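PDB 6SL9: enoyl-CoA hydratase/carnithine racemase from Thermus thermophilus JL-18, which probably isomerises the ring epoxide of phenylacetyl-CoA to oxepin-CoA in bacterial phenylacetic acid catabolism, as a crotonase-family isomerase. Local coordinates for residues L98-S112 / D118-F132. Residues are numbered along the deposited sequence; the frame is centred on the assembly and turned at random.
Sequences LVVAVNGVAAGAGMS and DLRLAAVGASFTTAF
Val102 and Phe128 meet from opposite directions between two strand pairs, 98-102 with 119-123 and 105-107 with 127-129, each close to parallel. This is the buried, close-packed part of the contact: Val102 CG1 lies 3.8 Å from Phe128 CZ. With Phe128 CG anti to its own carbonyl carbon and beside the backbone N (chi1 -63°), the ring lies over the side of the sheet that carries Val102 and Ala106, while Met111 CG comes to its edge, near the ring plane. Extended beyond CG, Met111 carries SD to 3.6 Å from Thr129 C, and its end lies alongside Thr130 CG2. The junction of the strand pairs is equally tight, with Ala126 CB 3.4 Å from Val102 O. Near the first helical turn, Gly108 CA sits over the face of Phe132, 4.0 Å from the ring centroid, a CH-pi contact.

From Leu119 O to Ala123 N the first strand pair is stitched by nearly straight bonds, such as Val102 N to Leu121 O (2.8 Å, 177°); the backbone bonds to Leu98 O are bent or weak. There Asp118 OD2 accepts Leu98 N at 2.9 Å on the anti side of the carboxylate, and also forms a salt bridge with Lys209. With an alanine in place of Asp118, Leu98 N would probably lose its acceptor and the charge of Lys209 its carboxylate mate. Against this packed interior, the solvent side is confined to the type II turn from Ala123 to Ala126, whose exposed Val124 and Gly125 project beyond the contact. Pairing resumes at Ala106 N, 2.9 Å from Ser127 O. Such paired beta-beta units, the first leading through Gly108 at the N-cap into helix 109-115, belong to the repeated beta-beta-alpha spiral core of the crotonase fold.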
loop_
_atom_site.group_PDB
_atom_site.type_symbol
_atom_site.label_atom_id
_atom_site.label_comp_id
_atom_site.label_asym_id
_atom_site.label_seq_id
_atom_site.Cartn_x
_atom_site.Cartn_y
_atom_site.Cartn_z
ATOM N N LEU A 98 16.194 -14.290 -0.424
ATOM C CA LEU A 98 15.419 -15.504 -0.762
ATOM C C LEU A 98 14.730 -15.306 -2.095
ATOM O O LEU A 98 13.935 -14.386 -2.279
ATOM C CB LEU A 98 14.396 -15.780 0.346
ATOM C CG LEU A 98 13.418 -16.931 0.097
ATOM C CD1 LEU A 98 14.158 -18.244 0.030
ATOM C CD2 LEU A 98 12.330 -16.984 1.156
ATOM N N VAL A 99 14.997 -16.217 -2.994
ATOM C CA VAL A 99 14.273 -16.304 -4.270
ATOM C C VAL A 99 13.283 -17.441 -4.119
ATOM O O VAL A 99 13.634 -18.506 -3.607
ATOM C CB VAL A 99 15.241 -16.583 -5.434
ATOM C CG1 VAL A 99 14.511 -16.777 -6.732
ATOM C CG2 VAL A 99 16.272 -15.479 -5.586
ATOM N N VAL A 100 12.037 -17.239 -4.596
ATOM C CA VAL A 100 11.035 -18.344 -4.650
ATOM C C VAL A 100 10.743 -18.643 -6.112
ATOM O O VAL A 100 10.507 -17.686 -6.869
ATOM C CB VAL A 100 9.783 -17.961 -3.858
ATOM C CG1 VAL A 100 8.622 -18.892 -4.179
ATOM C CG2 VAL A 100 10.072 -17.988 -2.386
ATOM N N ALA A 101 10.701 -19.913 -6.464
ATOM C CA ALA A 101 10.352 -20.397 -7.812
ATOM C C ALA A 101 9.057 -21.192 -7.675
ATOM O O ALA A 101 9.051 -22.325 -7.182
ATOM C CB ALA A 101 11.460 -21.214 -8.376
ATOM N N VAL A 102 7.944 -20.576 -8.088
ATOM C CA VAL A 102 6.600 -21.175 -7.968
ATOM C C VAL A 102 6.332 -22.061 -9.197
ATOM O O VAL A 102 6.036 -21.560 -10.273
ATOM C CB VAL A 102 5.502 -20.145 -7.737
ATOM C CG1 VAL A 102 4.185 -20.831 -7.461
ATOM C CG2 VAL A 102 5.831 -19.215 -6.573
ATOM N N ASN A 103 6.530 -23.367 -9.023
ATOM C CA ASN A 103 6.491 -24.356 -10.104
ATOM C C ASN A 103 5.105 -24.871 -10.405
ATOM O O ASN A 103 4.916 -25.506 -11.449
ATOM C CB ASN A 103 7.428 -25.511 -9.772
ATOM C CG ASN A 103 7.054 -26.163 -8.466
ATOM O OD1 ASN A 103 7.188 -25.543 -7.403
ATOM N ND2 ASN A 103 6.508 -27.381 -8.551
ATOM N N GLY A 104 4.137 -24.604 -9.557
ATOM C CA GLY A 104 2.765 -25.107 -9.738
ATOM C C GLY A 104 1.841 -24.447 -8.747
ATOM O O GLY A 104 2.059 -23.312 -8.342
ATOM N N VAL A 105 0.800 -25.137 -8.360
ATOM C CA VAL A 105 -0.221 -24.499 -7.519
ATOM C C VAL A 105 0.452 -24.088 -6.205
ATOM O O VAL A 105 1.205 -24.849 -5.541
ATOM C CB VAL A 105 -1.433 -25.383 -7.244
ATOM C CG1 VAL A 105 -1.084 -26.692 -6.630
ATOM C CG2 VAL A 105 -2.442 -24.658 -6.396
ATOM N N ALA A 106 0.083 -22.871 -5.784
ATOM C CA ALA A 106 0.401 -22.308 -4.463
ATOM C C ALA A 106 -0.945 -21.898 -3.859
ATOM O O ALA A 106 -1.557 -20.912 -4.295
ATOM C CB ALA A 106 1.339 -21.143 -4.553
ATOM N N ALA A 107 -1.417 -22.629 -2.860
ATOM C CA ALA A 107 -2.754 -22.391 -2.281
ATOM C C ALA A 107 -2.660 -22.318 -0.757
ATOM O O ALA A 107 -1.866 -23.064 -0.151
ATOM C CB ALA A 107 -3.723 -23.491 -2.691
ATOM N N GLY A 108 -3.498 -21.503 -0.155
ATOM C CA GLY A 108 -3.537 -21.440 1.320
ATOM C C GLY A 108 -2.193 -21.054 1.881
ATOM O O GLY A 108 -1.535 -20.149 1.361
ATOM N N ALA A 109 -1.705 -21.785 2.852
ATOM C CA ALA A 109 -0.368 -21.503 3.419
ATOM C C ALA A 109 0.729 -21.737 2.399
ATOM O O ALA A 109 1.820 -21.210 2.560
ATOM C CB ALA A 109 -0.119 -22.270 4.670
ATOM N N GLY A 110 0.468 -22.498 1.344
ATOM C CA GLY A 110 1.463 -22.606 0.263
ATOM C C GLY A 110 1.630 -21.271 -0.455
ATOM O O GLY A 110 2.734 -20.915 -0.850
ATOM N N MET A 111 0.514 -20.552 -0.659
ATOM C CA MET A 111 0.567 -19.184 -1.208
ATOM C C MET A 111 1.281 -18.271 -0.198
ATOM O O MET A 111 2.145 -17.488 -0.601
ATOM C CB MET A 111 -0.831 -18.676 -1.529
ATOM C CG MET A 111 -0.854 -17.277 -2.022
ATOM S SD MET A 111 -2.465 -16.901 -2.732
ATOM C CE MET A 111 -2.251 -15.180 -3.187
ATOM N N SER A 112 0.939 -18.363 1.088
ATOM C CA SER A 112 1.640 -17.578 2.118
ATOM C C SER A 112 3.146 -17.756 2.015
ATOM O O SER A 112 3.893 -16.757 1.959
ATOM C CB SER A 112 1.158 -17.939 3.527
ATOM O OG SER A 112 -0.270 -17.912 3.648
ATOM N N ASP A 118 11.807 -12.721 -1.428
ATOM C CA ASP A 118 12.162 -11.328 -1.765
ATOM C C ASP A 118 11.973 -11.050 -3.235
ATOM O O ASP A 118 11.485 -9.977 -3.622
ATOM C CB ASP A 118 13.591 -11.046 -1.382
ATOM C CG ASP A 118 13.854 -11.199 0.077
ATOM O OD1 ASP A 118 13.098 -10.628 0.882
ATOM O OD2 ASP A 118 14.817 -11.931 0.419
ATOM N N LEU A 119 12.368 -12.017 -4.062
ATOM C CA LEU A 119 12.144 -12.017 -5.509
ATOM C C LEU A 119 11.476 -13.325 -5.861
ATOM O O LEU A 119 11.902 -14.390 -5.386
ATOM C CB LEU A 119 13.448 -11.810 -6.286
ATOM C CG LEU A 119 14.062 -10.420 -6.055
ATOM C CD1 LEU A 119 15.429 -10.271 -6.607
ATOM C CD2 LEU A 119 13.183 -9.334 -6.615
ATOM N N ARG A 120 10.412 -13.232 -6.653
ATOM C CA ARG A 120 9.522 -14.383 -6.878
ATOM C C ARG A 120 9.311 -14.578 -8.372
ATOM O O ARG A 120 8.973 -13.637 -9.091
ATOM C CB ARG A 120 8.205 -14.087 -6.171
ATOM C CG ARG A 120 8.355 -13.910 -4.672
ATOM C CD ARG A 120 7.082 -13.547 -3.935
ATOM N NE ARG A 120 6.487 -12.314 -4.430
ATOM C CZ ARG A 120 6.910 -11.097 -4.102
ATOM N NH1 ARG A 120 7.851 -10.936 -3.181
ATOM N NH2 ARG A 120 6.311 -10.031 -4.638
ATOM N N LEU A 121 9.480 -15.813 -8.825
ATOM C CA LEU A 121 9.254 -16.213 -10.222
ATOM C C LEU A 121 8.203 -17.300 -10.235
ATOM O O LEU A 121 8.100 -18.095 -9.288
ATOM C CB LEU A 121 10.534 -16.787 -10.850
ATOM C CG LEU A 121 11.731 -15.879 -10.990
ATOM C CD1 LEU A 121 12.482 -15.813 -9.685
ATOM C CD2 LEU A 121 12.675 -16.383 -12.046
ATOM N N ALA A 122 7.426 -17.346 -11.305
ATOM C CA ALA A 122 6.453 -18.420 -11.491
ATOM C C ALA A 122 6.644 -19.055 -12.855
ATOM O O ALA A 122 6.945 -18.345 -13.860
ATOM C CB ALA A 122 5.054 -17.871 -11.430
ATOM N N ALA A 123 6.420 -20.364 -12.937
ATOM C CA ALA A 123 6.274 -21.063 -14.208
ATOM C C ALA A 123 4.969 -20.666 -14.854
ATOM O O ALA A 123 3.951 -20.562 -14.182
ATOM C CB ALA A 123 6.264 -22.552 -13.999
ATOM N N VAL A 124 4.986 -20.661 -16.169
ATOM C CA VAL A 124 3.738 -20.706 -16.948
ATOM C C VAL A 124 3.023 -21.973 -16.452
ATOM O O VAL A 124 3.646 -23.077 -16.448
ATOM C CB VAL A 124 4.070 -20.751 -18.455
ATOM C CG1 VAL A 124 2.824 -21.076 -19.250
ATOM C CG2 VAL A 124 4.723 -19.476 -18.975
ATOM N N GLY A 125 1.770 -21.846 -16.118
ATOM C CA GLY A 125 0.984 -22.970 -15.621
ATOM C C GLY A 125 0.816 -22.941 -14.146
ATOM O O GLY A 125 -0.063 -23.653 -13.675
ATOM N N ALA A 126 1.698 -22.240 -13.421
ATOM C CA ALA A 126 1.554 -22.165 -11.960
ATOM C C ALA A 126 0.291 -21.366 -11.639
ATOM O O ALA A 126 -0.211 -20.642 -12.485
ATOM C CB ALA A 126 2.773 -21.551 -11.318
ATOM N N SER A 127 -0.140 -21.378 -10.388
ATOM C CA SER A 127 -1.361 -20.658 -10.003
ATOM C C SER A 127 -1.283 -20.321 -8.543
ATOM O O SER A 127 -0.561 -20.941 -7.783
ATOM C CB SER A 127 -2.552 -21.458 -10.371
ATOM O OG SER A 127 -2.579 -22.678 -9.691
ATOM N N PHE A 128 -2.079 -19.325 -8.182
ATOM C CA PHE A 128 -2.164 -18.856 -6.794
ATOM C C PHE A 128 -3.625 -18.786 -6.383
ATOM O O PHE A 128 -4.434 -18.151 -7.095
ATOM C CB PHE A 128 -1.565 -17.444 -6.657
ATOM C CG PHE A 128 -0.096 -17.377 -6.978
ATOM C CD1 PHE A 128 0.347 -17.335 -8.290
ATOM C CD2 PHE A 128 0.833 -17.411 -5.955
ATOM C CE1 PHE A 128 1.704 -17.350 -8.566
ATOM C CE2 PHE A 128 2.193 -17.370 -6.242
ATOM C CZ PHE A 128 2.606 -17.336 -7.547
ATOM N N THR A 129 -3.962 -19.375 -5.250
ATOM C CA THR A 129 -5.360 -19.322 -4.753
ATOM C C THR A 129 -5.281 -19.111 -3.229
ATOM O O THR A 129 -4.630 -19.894 -2.557
ATOM C CB THR A 129 -6.108 -20.599 -5.149
ATOM O OG1 THR A 129 -5.983 -20.956 -6.532
ATOM C CG2 THR A 129 -7.555 -20.331 -4.808
ATOM N N THR A 130 -5.954 -18.107 -2.714
ATOM C CA THR A 130 -5.846 -17.885 -1.264
ATOM C C THR A 130 -6.419 -19.075 -0.507
ATOM O O THR A 130 -5.849 -19.458 0.517
ATOM C CB THR A 130 -6.473 -16.544 -0.854
ATOM O OG1 THR A 130 -7.882 -16.597 -1.181
ATOM C CG2 THR A 130 -5.784 -15.345 -1.477
ATOM N N ALA A 131 -7.538 -19.634 -0.952
ATOM C CA ALA A 131 -8.106 -20.933 -0.530
ATOM C C ALA A 131 -8.736 -20.989 0.857
ATOM O O ALA A 131 -9.714 -21.733 1.018
ATOM C CB ALA A 131 -7.061 -22.042 -0.650
ATOM N N PHE A 132 -8.188 -20.287 1.842
ATOM C CA PHE A 132 -8.653 -20.418 3.242
ATOM C C PHE A 132 -10.174 -20.266 3.326
ATOM O O PHE A 132 -10.829 -21.053 4.068
ATOM C CB PHE A 132 -7.993 -19.355 4.133
ATOM C CG PHE A 132 -6.520 -19.609 4.340
ATOM C CD1 PHE A 132 -6.110 -20.484 5.305
ATOM C CD2 PHE A 132 -5.553 -18.890 3.637
ATOM C CE1 PHE A 132 -4.782 -20.686 5.557
ATOM C CE2 PHE A 132 -4.200 -19.083 3.909
ATOM C CZ PHE A 132 -3.846 -19.983 4.855
#